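Local coordinates for polycomb protein Sfmbt (Drosophila melanogaster, PDB 5J8Y) that probably takes part in targeting PRC1 to Polycomb response elements as part of PhoRC, its SAM domain forming a heterodimer with that of Scm, at residues C27-R32 against M49-M54. Numbering follows the deposited sequence.
Sequences CDTFSR and MPLLGM
T29 has OG1 beside its backbone N (chi1 -47°), which puts the CG2 methyl trans to that nitrogen and against L51, 3.3 Å from CG2 to the L51 O; F30, its first torsion lying off the usual staggered values at -97°, brings its ring up to the L51 side chain. The two leucine methyls divide the work. CD1 of L51 makes an off-centre CH-pi contact with the F30 ring, 4.1 Å from the centroid and 30° from the ring normal, the side chains crossing at about a right angle. CD2 meets the T29 methyl instead, at 4.0 Å from CG2. L52 adds a lighter touch, its CD2 lying 4.2 Å from F30 CE1, and continues inward onto P58 and I62 of helix 56-71. No direct hydrogen bond joins the segments. One water spans them, 2.7 Å from T29 OG1, and donates to L51 O at 3.0 Å, giving that carbonyl a polar partner beside the methyl. V14 and L18 of helix 11-20 also pack on F30, and an alanine here would probably open a gap between that helix and L51, leaving the CD1 methyl without its aromatic partner. Beyond L51 the chain turns away through a Schellman motif, with G53 as C-prime and M54 N bonded to M49 O. Helix 27-32 thus packs on the end of helix 45-51, F30 and L52 buried and T29 and L51 nearer the surface, as in the all-helical SAM domain fold.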
loop_
_atom_site.group_PDB
_atom_site.type_symbol
_atom_site.label_atom_id
_atom_site.label_comp_id
_atom_site.label_asym_id
_atom_site.label_seq_id
_atom_site.Cartn_x
_atom_site.Cartn_y
_atom_site.Cartn_z
ATOM N N CYS C 27 5.439 -13.751 -4.065
ATOM C CA CYS C 27 5.212 -15.150 -3.795
ATOM C C CYS C 27 6.369 -15.815 -3.069
ATOM O O CYS C 27 6.164 -16.482 -2.101
ATOM C CB CYS C 27 5.010 -15.888 -5.105
ATOM S SG CYS C 27 3.653 -15.402 -6.131
ATOM N N ASP C 28 7.581 -15.582 -3.512
ATOM C CA ASP C 28 8.720 -16.284 -2.959
ATOM C C ASP C 28 8.975 -15.930 -1.485
ATOM O O ASP C 28 9.299 -16.807 -0.677
ATOM C CB ASP C 28 10.003 -16.247 -3.848
ATOM C CG ASP C 28 9.779 -16.657 -5.362
ATOM O OD1 ASP C 28 8.829 -17.351 -5.687
ATOM O OD2 ASP C 28 10.612 -16.272 -6.236
ATOM N N THR C 29 8.810 -14.661 -1.120
ATOM C CA THR C 29 8.928 -14.263 0.286
ATOM C C THR C 29 7.846 -14.920 1.145
ATOM O O THR C 29 8.074 -15.373 2.246
ATOM C CB THR C 29 8.885 -12.748 0.494
ATOM O OG1 THR C 29 9.755 -12.103 -0.439
ATOM C CG2 THR C 29 9.333 -12.441 1.830
ATOM N N PHE C 30 6.673 -14.976 0.575
ATOM C CA PHE C 30 5.548 -15.551 1.234
ATOM C C PHE C 30 5.787 -17.070 1.475
ATOM O O PHE C 30 5.479 -17.590 2.518
ATOM C CB PHE C 30 4.296 -15.256 0.451
ATOM C CG PHE C 30 3.535 -14.076 0.965
ATOM C CD1 PHE C 30 4.163 -12.894 1.153
ATOM C CD2 PHE C 30 2.197 -14.159 1.267
ATOM C CE1 PHE C 30 3.485 -11.800 1.650
ATOM C CE2 PHE C 30 1.521 -13.067 1.742
ATOM C CZ PHE C 30 2.164 -11.896 1.946
ATOM N N SER C 31 6.331 -17.746 0.477
ATOM C CA SER C 31 6.691 -19.173 0.547
ATOM C C SER C 31 7.776 -19.456 1.512
ATOM O O SER C 31 7.673 -20.326 2.326
ATOM C CB SER C 31 7.154 -19.663 -0.784
ATOM O OG SER C 31 6.091 -19.804 -1.623
ATOM N N ARG C 32 8.799 -18.644 1.465
ATOM C CA ARG C 32 9.922 -18.831 2.336
ATOM C C ARG C 32 9.475 -18.715 3.752
ATOM O O ARG C 32 9.925 -19.452 4.571
ATOM C CB ARG C 32 10.994 -17.801 2.071
ATOM C CG ARG C 32 11.907 -18.063 0.916
ATOM C CD ARG C 32 12.940 -16.949 0.895
ATOM N NE ARG C 32 12.350 -15.694 0.516
ATOM C CZ ARG C 32 11.995 -15.418 -0.722
ATOM N NH1 ARG C 32 12.178 -16.277 -1.669
ATOM N NH2 ARG C 32 11.463 -14.288 -1.004
ATOM N N MET C 49 4.504 -5.683 6.736
ATOM C CA MET C 49 5.528 -4.686 6.442
ATOM C C MET C 49 6.907 -5.340 6.219
ATOM O O MET C 49 7.476 -5.187 5.172
ATOM C CB MET C 49 5.587 -3.624 7.512
ATOM C CG MET C 49 4.566 -2.520 7.361
ATOM S SD MET C 49 4.564 -1.674 5.773
ATOM C CE MET C 49 6.200 -0.972 5.748
ATOM N N PRO C 50 7.405 -6.118 7.173
ATOM C CA PRO C 50 8.700 -6.778 6.959
ATOM C C PRO C 50 8.658 -7.875 5.894
ATOM O O PRO C 50 9.697 -8.171 5.303
ATOM C CB PRO C 50 9.027 -7.370 8.335
ATOM C CG PRO C 50 7.717 -7.493 9.025
ATOM C CD PRO C 50 6.894 -6.343 8.535
ATOM N N LEU C 51 7.512 -8.462 5.605
ATOM C CA LEU C 51 7.398 -9.470 4.574
ATOM C C LEU C 51 7.543 -8.864 3.219
ATOM O O LEU C 51 7.669 -9.573 2.284
ATOM C CB LEU C 51 6.065 -10.210 4.591
ATOM C CG LEU C 51 5.901 -11.494 5.387
ATOM C CD1 LEU C 51 4.579 -12.157 5.123
ATOM C CD2 LEU C 51 7.021 -12.492 5.149
ATOM N N LEU C 52 7.480 -7.554 3.122
ATOM C CA LEU C 52 7.626 -6.868 1.842
ATOM C C LEU C 52 8.716 -5.801 1.893
ATOM O O LEU C 52 8.636 -4.786 1.204
ATOM C CB LEU C 52 6.295 -6.239 1.428
ATOM C CG LEU C 52 5.109 -7.195 1.280
ATOM C CD1 LEU C 52 3.912 -6.426 0.801
ATOM C CD2 LEU C 52 5.409 -8.328 0.321
ATOM N N GLY C 53 9.732 -6.039 2.717
ATOM C CA GLY C 53 10.899 -5.176 2.766
ATOM C C GLY C 53 10.609 -3.788 3.303
ATOM O O GLY C 53 11.232 -2.812 2.885
ATOM N N MET C 54 9.664 -3.702 4.227
ATOM C CA MET C 54 9.313 -2.454 4.864
ATOM C C MET C 54 8.847 -1.406 3.846
ATOM O O MET C 54 9.072 -0.235 4.015
ATOM C CB MET C 54 10.481 -1.911 5.692
ATOM C CG MET C 54 10.927 -2.812 6.843
ATOM S SD MET C 54 9.616 -3.425 7.910
ATOM C CE MET C 54 9.198 -1.932 8.783
HETATM O O HOH W 1 8.540 -9.674 -0.600
#